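Local atomic coordinates of pseudoazurin (PDB entry 1PMY), a protein that binds a single copper ion and, like other small blue copper proteins, probably serves as an electron carrier in the periplasm. Residues V3-L8 with D29-L34; E43-M48 with V105-L110; D69-Y74 with G93-N98. All coordinates share one frame; numbering follows the deposited sequence.

Contact 1 (V3-L8 with D29-L34); sequences VAVKML and DSIKFL
The carbonyl oxygen of Val5 is approached by two donors of strand 30-34: Leu34 N, 2.6 Å from Val5 O and in the carbonyl plane, and Phe33 CA, 3.0 Å from Val5 O, whose C-H makes a weaker C-H...O contact. This is the parallel pairing of strands 2-8 and 30-34 in the cupredoxin beta fold. Residues that bond through both N and O straddle one residue opposite: Val5 spans Phe33 by reaching Lys32 O and Leu34 N, Val3 spans Ile31, and Met7 N closes the ladder on Leu34 O. On the face of Val5, Ile31 and Phe33, Ile31 CG2 lies 3.4 Å above the plane of the Phe33 ring, over its centre, and 3.6 Å from Val5 CG2. Val5 CG1, anti to the backbone N (chi1 175°), comes obliquely to the ring 3.8 Å from Phe33 CD1; branched residues suit this place, sending one methyl to each partner. The face of Ala4, Lys6, Lys32 and Leu34 is partly exposed, which suits lysines: Lys32 NZ forms a salt bridge with Glu63, while Lys6 bends to hydrogen-bond NZ to Ala4 O from above the carbonyl plane. Near the copper end, Met7 touches His40, a copper ligand, and its unbranched chain, bent at chi3 (-63°), lays CE 3.6 Å from Leu34 C. The bend in Lys6 also presses its CE rather tightly on Leu34 CD1, at 3.5 Å.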
loop_
_atom_site.group_PDB
_atom_site.type_symbol
_atom_site.label_atom_id
_atom_site.label_comp_id
_atom_site.label_asym_id
_atom_site.label_seq_id
_atom_site.Cartn_x
_atom_site.Cartn_y
_atom_site.Cartn_z
ATOM N N VAL A 3 0.936 -10.797 7.616
ATOM C CA VAL A 3 0.727 -9.532 8.374
ATOM C C VAL A 3 -0.684 -9.049 8.017
ATOM O O VAL A 3 -1.064 -9.159 6.847
ATOM C CB VAL A 3 1.824 -8.521 7.873
ATOM C CG1 VAL A 3 1.649 -7.110 8.322
ATOM C CG2 VAL A 3 3.220 -9.075 8.225
ATOM N N ALA A 4 -1.365 -8.551 9.019
ATOM C CA ALA A 4 -2.711 -8.019 8.805
ATOM C C ALA A 4 -2.628 -6.478 8.829
ATOM O O ALA A 4 -2.074 -5.888 9.759
ATOM C CB ALA A 4 -3.548 -8.502 10.057
ATOM N N VAL A 5 -3.381 -5.930 7.916
ATOM C CA VAL A 5 -3.622 -4.546 7.666
ATOM C C VAL A 5 -5.159 -4.354 7.576
ATOM O O VAL A 5 -5.835 -5.097 6.842
ATOM C CB VAL A 5 -2.982 -4.142 6.285
ATOM C CG1 VAL A 5 -3.349 -2.671 5.948
ATOM C CG2 VAL A 5 -1.475 -4.280 6.444
ATOM N N LYS A 6 -5.598 -3.421 8.393
ATOM C CA LYS A 6 -6.984 -3.022 8.503
ATOM C C LYS A 6 -7.328 -1.863 7.518
ATOM O O LYS A 6 -6.554 -0.921 7.401
ATOM C CB LYS A 6 -7.380 -2.492 9.865
ATOM C CG LYS A 6 -6.899 -3.059 11.140
ATOM C CD LYS A 6 -6.699 -4.489 11.438
ATOM C CE LYS A 6 -5.557 -5.238 10.773
ATOM N NZ LYS A 6 -4.217 -4.665 11.273
ATOM N N MET A 7 -8.499 -1.964 6.931
ATOM C CA MET A 7 -9.065 -0.904 6.031
ATOM C C MET A 7 -10.088 -0.121 6.872
ATOM O O MET A 7 -11.145 -0.686 7.238
ATOM C CB MET A 7 -9.660 -1.632 4.813
ATOM C CG MET A 7 -8.459 -2.326 4.141
ATOM S SD MET A 7 -9.017 -3.041 2.541
ATOM C CE MET A 7 -10.185 -4.210 3.220
ATOM N N LEU A 8 -9.726 1.088 7.197
ATOM C CA LEU A 8 -10.530 1.917 8.128
ATOM C C LEU A 8 -11.028 3.261 7.582
ATOM O O LEU A 8 -10.391 3.942 6.840
ATOM C CB LEU A 8 -9.655 2.261 9.356
ATOM C CG LEU A 8 -9.091 1.136 10.184
ATOM C CD1 LEU A 8 -7.860 1.566 10.973
ATOM C CD2 LEU A 8 -10.106 0.437 11.003
ATOM N N ASP A 29 6.405 -13.384 2.188
ATOM C CA ASP A 29 5.405 -12.898 3.122
ATOM C C ASP A 29 4.090 -12.556 2.365
ATOM O O ASP A 29 4.108 -12.210 1.158
ATOM C CB ASP A 29 5.760 -11.852 4.097
ATOM C CG ASP A 29 6.899 -12.125 5.051
ATOM O OD1 ASP A 29 7.093 -13.359 5.400
ATOM O OD2 ASP A 29 7.580 -11.255 5.523
ATOM N N SER A 30 3.020 -12.539 3.084
ATOM C CA SER A 30 1.724 -12.107 2.571
ATOM C C SER A 30 1.160 -11.043 3.517
ATOM O O SER A 30 1.509 -10.847 4.722
ATOM C CB SER A 30 0.819 -13.280 2.267
ATOM O OG SER A 30 0.467 -13.885 3.510
ATOM N N ILE A 31 0.217 -10.248 2.957
ATOM C CA ILE A 31 -0.568 -9.335 3.814
ATOM C C ILE A 31 -2.025 -9.834 3.694
ATOM O O ILE A 31 -2.439 -10.118 2.595
ATOM C CB ILE A 31 -0.490 -7.821 3.344
ATOM C CG1 ILE A 31 0.930 -7.272 3.584
ATOM C CG2 ILE A 31 -1.557 -6.923 4.023
ATOM C CD1 ILE A 31 1.230 -5.872 2.870
ATOM N N LYS A 32 -2.691 -9.826 4.834
ATOM C CA LYS A 32 -4.165 -10.031 4.770
ATOM C C LYS A 32 -4.755 -8.632 5.088
ATOM O O LYS A 32 -4.579 -8.018 6.194
ATOM C CB LYS A 32 -4.576 -11.028 5.853
ATOM C CG LYS A 32 -6.068 -11.397 5.773
ATOM C CD LYS A 32 -6.383 -12.445 6.904
ATOM C CE LYS A 32 -6.372 -13.860 6.321
ATOM N NZ LYS A 32 -7.662 -14.140 5.574
ATOM N N PHE A 33 -5.504 -8.087 4.168
ATOM C CA PHE A 33 -6.153 -6.761 4.307
ATOM C C PHE A 33 -7.575 -7.095 4.874
ATOM O O PHE A 33 -8.203 -7.922 4.253
ATOM C CB PHE A 33 -6.356 -6.112 2.906
ATOM C CG PHE A 33 -5.009 -5.619 2.381
ATOM C CD1 PHE A 33 -4.543 -4.403 2.734
ATOM C CD2 PHE A 33 -4.282 -6.508 1.519
ATOM C CE1 PHE A 33 -3.306 -3.964 2.280
ATOM C CE2 PHE A 33 -3.101 -6.035 0.954
ATOM C CZ PHE A 33 -2.589 -4.790 1.373
ATOM N N LEU A 34 -7.855 -6.483 6.021
ATOM C CA LEU A 34 -9.125 -6.779 6.713
ATOM C C LEU A 34 -10.147 -5.680 6.523
ATOM O O LEU A 34 -9.829 -4.553 6.861
ATOM C CB LEU A 34 -8.732 -6.940 8.211
ATOM C CG LEU A 34 -7.864 -8.199 8.491
ATOM C CD1 LEU A 34 -7.363 -8.094 9.925
ATOM C CD2 LEU A 34 -8.613 -9.455 8.184
#

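Contact 2 (E43-M48 with V105-L110); sequences ETIKGM and VQHNKL
Met48 and His107 reach toward each other tip to tip, the sulfur lying at the edge of the imidazole with SD 3.8 Å from His107 CE1. The direction to SD stands 80° off the ring normal, so this is an edge-on sulfur-aromatic contact. It joins a type II beta turn, Ile45 to Met48, which follows strand 43-44, to the segment leading into the C-terminal helix 109-120. The inner part is the one with many partners. Ile45 and Met48 are buried, and Ile45 CG2 joins the sulfur at the ring edge, 4.1 Å from His107 NE2. Met48 also touches Phe119 and His107 touches Leu115, both on the helix, while His107 ND1 has a weak hydrogen bond to Gln112 OE1; a long, pliable methionine suits such a mixed surrounding. Val105 CG2 reaches both Met48 CG, at 4.0 Å, and the exposed Gly47, whereas its CG1 only loosely approaches Ile45 CG2, at 4.4 Å. On the solvent side partners are few: the exposed Lys46 contributes only its backbone O, and the touch on Gly47 is the one close approach. Gly47 has the positive phi (92°) of the third turn position, and a CB there would crowd both the carbonyl of Lys46 and Val105. Without one, the methyl Val105 CG2 settles 3.6 Å from Gly47 O.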
loop_
_atom_site.group_PDB
_atom_site.type_symbol
_atom_site.label_atom_id
_atom_site.label_comp_id
_atom_site.label_asym_id
_atom_site.label_seq_id
_atom_site.Cartn_x
_atom_site.Cartn_y
_atom_site.Cartn_z
ATOM N N GLU A 43 -5.629 -1.679 -4.434
ATOM C CA GLU A 43 -5.287 -1.737 -5.897
ATOM C C GLU A 43 -3.914 -1.164 -6.072
ATOM O O GLU A 43 -3.509 -0.145 -5.417
ATOM C CB GLU A 43 -6.307 -1.004 -6.776
ATOM C CG GLU A 43 -6.000 -0.986 -8.272
ATOM C CD GLU A 43 -7.055 -0.433 -9.185
ATOM O OE1 GLU A 43 -8.102 -0.104 -8.644
ATOM O OE2 GLU A 43 -6.887 -0.381 -10.406
ATOM N N THR A 44 -3.197 -1.805 -6.969
ATOM C CA THR A 44 -1.817 -1.291 -7.284
ATOM C C THR A 44 -1.940 0.195 -7.778
ATOM O O THR A 44 -2.923 0.505 -8.507
ATOM C CB THR A 44 -1.326 -2.133 -8.540
ATOM O OG1 THR A 44 -1.238 -3.514 -8.087
ATOM C CG2 THR A 44 -0.010 -1.643 -9.186
ATOM N N ILE A 45 -0.964 0.995 -7.426
ATOM C CA ILE A 45 -0.873 2.331 -8.066
ATOM C C ILE A 45 0.211 2.124 -9.195
ATOM O O ILE A 45 1.368 1.732 -8.937
ATOM C CB ILE A 45 -0.342 3.393 -7.090
ATOM C CG1 ILE A 45 -1.571 3.742 -6.194
ATOM C CG2 ILE A 45 -0.008 4.742 -7.949
ATOM C CD1 ILE A 45 -1.090 4.293 -4.824
ATOM N N LYS A 46 -0.222 2.209 -10.450
ATOM C CA LYS A 46 0.740 1.982 -11.573
ATOM C C LYS A 46 1.942 2.869 -11.426
ATOM O O LYS A 46 1.861 4.077 -11.078
ATOM C CB LYS A 46 -0.075 2.321 -12.856
ATOM C CG LYS A 46 0.783 1.891 -14.010
ATOM C CD LYS A 46 0.217 1.659 -15.368
ATOM C CE LYS A 46 1.143 1.975 -16.528
ATOM N NZ LYS A 46 1.375 3.475 -16.585
ATOM N N GLY A 47 3.143 2.361 -11.643
ATOM C CA GLY A 47 4.410 3.063 -11.556
ATOM C C GLY A 47 4.965 2.900 -10.127
ATOM O O GLY A 47 6.119 3.341 -9.906
ATOM N N MET A 48 4.204 2.177 -9.279
ATOM C CA MET A 48 4.695 1.994 -7.881
ATOM C C MET A 48 4.774 0.469 -7.595
ATOM O O MET A 48 4.125 -0.032 -6.662
ATOM C CB MET A 48 3.913 2.732 -6.770
ATOM C CG MET A 48 3.879 4.195 -6.975
ATOM S SD MET A 48 2.936 5.036 -5.682
ATOM C CE MET A 48 4.215 5.098 -4.404
ATOM N N VAL A 105 6.290 9.107 -8.714
ATOM C CA VAL A 105 4.860 9.161 -9.172
ATOM C C VAL A 105 4.232 10.303 -8.407
ATOM O O VAL A 105 4.521 10.554 -7.226
ATOM C CB VAL A 105 4.211 7.779 -9.051
ATOM C CG1 VAL A 105 2.698 7.866 -9.351
ATOM C CG2 VAL A 105 4.841 6.733 -9.937
ATOM N N GLN A 106 3.397 11.128 -9.081
ATOM C CA GLN A 106 2.809 12.299 -8.446
ATOM C C GLN A 106 1.374 11.951 -8.024
ATOM O O GLN A 106 0.791 11.024 -8.595
ATOM C CB GLN A 106 2.900 13.593 -9.260
ATOM C CG GLN A 106 4.330 13.764 -9.848
ATOM C CD GLN A 106 4.464 14.842 -10.888
ATOM O OE1 GLN A 106 3.623 15.626 -11.304
ATOM N NE2 GLN A 106 5.716 14.909 -11.407
ATOM N N HIS A 107 0.942 12.722 -7.089
ATOM C CA HIS A 107 -0.446 12.498 -6.509
ATOM C C HIS A 107 -0.993 13.870 -6.104
ATOM O O HIS A 107 -0.244 14.844 -6.063
ATOM C CB HIS A 107 -0.259 11.662 -5.175
ATOM C CG HIS A 107 0.430 10.342 -5.380
ATOM N ND1 HIS A 107 1.768 10.055 -5.168
ATOM C CD2 HIS A 107 -0.135 9.225 -5.906
ATOM C CE1 HIS A 107 1.974 8.759 -5.554
ATOM N NE2 HIS A 107 0.819 8.276 -6.003
ATOM N N ASN A 108 -2.305 13.864 -5.698
ATOM C CA ASN A 108 -2.888 15.126 -5.155
ATOM C C ASN A 108 -2.133 15.427 -3.841
ATOM O O ASN A 108 -1.529 14.505 -3.237
ATOM C CB ASN A 108 -4.417 14.970 -4.855
ATOM C CG ASN A 108 -4.600 13.746 -3.924
ATOM O OD1 ASN A 108 -4.571 13.965 -2.693
ATOM N ND2 ASN A 108 -4.694 12.552 -4.483
ATOM N N LYS A 109 -2.233 16.664 -3.440
ATOM C CA LYS A 109 -1.611 17.237 -2.275
ATOM C C LYS A 109 -1.747 16.395 -1.010
ATOM O O LYS A 109 -0.749 16.078 -0.325
ATOM C CB LYS A 109 -2.049 18.682 -2.027
ATOM C CG LYS A 109 -1.135 19.345 -0.986
ATOM C CD LYS A 109 -1.606 20.705 -0.556
ATOM C CE LYS A 109 -0.527 21.750 -0.349
ATOM N NZ LYS A 109 0.767 21.194 0.140
ATOM N N LEU A 110 -2.966 16.035 -0.714
ATOM C CA LEU A 110 -3.382 15.241 0.448
ATOM C C LEU A 110 -2.771 13.885 0.478
ATOM O O LEU A 110 -2.190 13.497 1.547
ATOM C CB LEU A 110 -4.850 15.486 0.590
ATOM C CG LEU A 110 -5.934 14.594 0.936
ATOM C CD1 LEU A 110 -5.662 13.455 1.902
ATOM C CD2 LEU A 110 -7.088 15.498 1.478
#

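Contact 3 (D69-Y74 with G93-N98); sequences DKEGVY and GDKRDN
Glu71 and Asn98 carry the polar contacts, each meeting backbone groups of the opposite segment. Among the hydrogen bonds, Glu71 OE1 accepts from two successive amides: Lys95 N, 3.0 Å from OE1, lies nearly along the C-O axis, and Asp94 N, at 2.9 Å from OE1, comes from above the carboxylate plane. An alanine in place of Glu71 would probably leave these two N-H groups without their acceptor and the 93-95 backbone freer to shift. Where the loop after strand 87-92 passes the start of strand 72-77, the Asn98 amide mimics a neighbouring strand's backbone: OD1 takes Val73 N on a lone pair, 3.1 Å away and almost straight (177°), while ND2 gives to Val73 O at 2.7 Å, fixing the amide's rotation. A water bridges Glu71 O and Lys95 NZ. By packing, Glu71 CB meets Lys95 CB at 3.8 Å, and glycines serve where chains press close: a CB on Gly72 would strike Asn98 OD1, one on Gly93 the carboxylate of Glu71. Strand 72-77 pairs through Gly72 and Tyr74 with strand 87-92, while Val73 turns its side chain to Leu89 of that strand and to Leu99 and Ala102 of helix 99-103.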
loop_
_atom_site.group_PDB
_atom_site.type_symbol
_atom_site.label_atom_id
_atom_site.label_comp_id
_atom_site.label_asym_id
_atom_site.label_seq_id
_atom_site.Cartn_x
_atom_site.Cartn_y
_atom_site.Cartn_z
ATOM N N ASP A 69 6.415 -11.862 -3.810
ATOM C CA ASP A 69 7.653 -12.573 -4.089
ATOM C C ASP A 69 8.767 -11.684 -4.591
ATOM O O ASP A 69 9.927 -11.935 -4.198
ATOM C CB ASP A 69 7.392 -13.841 -4.913
ATOM C CG ASP A 69 7.037 -13.304 -6.305
ATOM O OD1 ASP A 69 5.976 -12.649 -6.382
ATOM O OD2 ASP A 69 7.905 -13.460 -7.228
ATOM N N LYS A 70 8.467 -10.686 -5.398
ATOM C CA LYS A 70 9.518 -9.822 -5.962
ATOM C C LYS A 70 9.926 -8.832 -4.918
ATOM O O LYS A 70 8.996 -8.191 -4.313
ATOM C CB LYS A 70 9.019 -9.064 -7.185
ATOM C CG LYS A 70 8.316 -9.884 -8.267
ATOM C CD LYS A 70 9.331 -10.505 -9.203
ATOM C CE LYS A 70 8.527 -11.511 -10.113
ATOM N NZ LYS A 70 9.519 -11.991 -11.124
ATOM N N GLU A 71 11.160 -8.592 -4.671
ATOM C CA GLU A 71 11.579 -7.539 -3.692
ATOM C C GLU A 71 11.432 -6.133 -4.297
ATOM O O GLU A 71 11.462 -5.969 -5.545
ATOM C CB GLU A 71 13.056 -7.753 -3.359
ATOM C CG GLU A 71 13.294 -9.108 -2.618
ATOM C CD GLU A 71 14.698 -9.088 -2.046
ATOM O OE1 GLU A 71 15.398 -8.102 -1.929
ATOM O OE2 GLU A 71 15.075 -10.168 -1.671
ATOM N N GLY A 72 11.288 -5.147 -3.442
ATOM C CA GLY A 72 11.131 -3.759 -3.927
ATOM C C GLY A 72 10.004 -3.051 -3.174
ATOM O O GLY A 72 9.529 -3.516 -2.143
ATOM N N VAL A 73 9.666 -1.882 -3.685
ATOM C CA VAL A 73 8.741 -0.922 -3.156
ATOM C C VAL A 73 7.412 -0.935 -3.933
ATOM O O VAL A 73 7.427 -0.946 -5.189
ATOM C CB VAL A 73 9.387 0.521 -3.323
ATOM C CG1 VAL A 73 8.534 1.587 -2.662
ATOM C CG2 VAL A 73 10.753 0.476 -2.553
ATOM N N TYR A 74 6.332 -1.089 -3.177
ATOM C CA TYR A 74 4.975 -1.198 -3.784
ATOM C C TYR A 74 4.093 -0.070 -3.208
ATOM O O TYR A 74 4.158 0.124 -1.964
ATOM C CB TYR A 74 4.372 -2.503 -3.278
ATOM C CG TYR A 74 4.994 -3.756 -3.837
ATOM C CD1 TYR A 74 6.234 -4.219 -3.332
ATOM C CD2 TYR A 74 4.366 -4.447 -4.865
ATOM C CE1 TYR A 74 6.733 -5.438 -3.870
ATOM C CE2 TYR A 74 4.902 -5.624 -5.400
ATOM C CZ TYR A 74 6.113 -6.113 -4.873
ATOM O OH TYR A 74 6.596 -7.314 -5.346
ATOM N N GLY A 93 11.838 -7.246 1.207
ATOM C CA GLY A 93 13.302 -7.560 1.039
ATOM C C GLY A 93 14.110 -6.274 1.059
ATOM O O GLY A 93 13.694 -5.289 1.624
ATOM N N ASP A 94 15.289 -6.384 0.457
ATOM C CA ASP A 94 16.311 -5.331 0.486
ATOM C C ASP A 94 16.509 -4.595 -0.847
ATOM O O ASP A 94 17.063 -3.461 -0.737
ATOM C CB ASP A 94 17.695 -5.931 0.915
ATOM C CG ASP A 94 17.663 -6.522 2.326
ATOM O OD1 ASP A 94 16.661 -6.334 3.017
ATOM O OD2 ASP A 94 18.686 -7.166 2.631
ATOM N N LYS A 95 15.980 -5.111 -1.893
ATOM C CA LYS A 95 16.176 -4.457 -3.229
ATOM C C LYS A 95 15.475 -3.155 -3.294
ATOM O O LYS A 95 14.308 -3.044 -2.859
ATOM C CB LYS A 95 15.720 -5.308 -4.412
ATOM C CG LYS A 95 16.826 -6.277 -4.830
ATOM C CD LYS A 95 16.998 -6.461 -6.326
ATOM C CE LYS A 95 15.798 -7.191 -6.972
ATOM N NZ LYS A 95 14.671 -6.264 -7.152
ATOM N N ARG A 96 16.149 -2.117 -3.841
ATOM C CA ARG A 96 15.522 -0.800 -3.908
ATOM C C ARG A 96 15.636 -0.213 -5.335
ATOM O O ARG A 96 15.571 1.022 -5.551
ATOM C CB ARG A 96 16.010 0.161 -2.880
ATOM C CG ARG A 96 15.929 -0.249 -1.397
ATOM C CD ARG A 96 14.564 -0.147 -0.843
ATOM N NE ARG A 96 14.477 -0.631 0.557
ATOM C CZ ARG A 96 14.128 -1.894 0.867
ATOM N NH1 ARG A 96 13.800 -2.840 0.027
ATOM N NH2 ARG A 96 14.135 -2.079 2.180
ATOM N N ASP A 97 15.723 -1.096 -6.294
ATOM C CA ASP A 97 15.819 -0.765 -7.729
ATOM C C ASP A 97 14.716 0.191 -8.163
ATOM O O ASP A 97 15.044 1.132 -8.916
ATOM C CB ASP A 97 15.820 -2.001 -8.632
ATOM C CG ASP A 97 16.928 -2.976 -8.482
ATOM O OD1 ASP A 97 17.882 -2.804 -7.690
ATOM O OD2 ASP A 97 16.870 -4.015 -9.196
ATOM N N ASN A 98 13.462 -0.008 -7.748
ATOM C CA ASN A 98 12.351 0.817 -8.127
ATOM C C ASN A 98 12.003 1.971 -7.211
ATOM O O ASN A 98 10.979 2.708 -7.375
ATOM C CB ASN A 98 11.127 -0.012 -8.539
ATOM C CG ASN A 98 10.422 -0.470 -7.221
ATOM O OD1 ASN A 98 11.039 -1.025 -6.313
ATOM N ND2 ASN A 98 9.130 -0.176 -7.172
HETATM O O HOH W 1 13.377 -3.363 -6.764
HETATM O O HOH W 2 12.161 -7.423 -8.261
#

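All three contacts reach the same mixed sheet. Contact 1 lies across the chain's centre from contact 2, about 20 Å between their centres, and about 19 Å from contact 3, centre to centre, touching neither. Contact 3 is nested in the loop that contact 2 closes, with centres about 17 Å apart, and the two meet where Met48 O packs 4.2 Å from Tyr74 CB. The copper, bound by His40, Cys78, His81 and Met86, is nearest contact 1, the side chain of Met7 lying about 6 Å from it and about 4 Å from the side chains of His40 and Met86. The side chain of Ile45 in contact 2 is about 12 Å from the metal, and contact 3 lies away from the site.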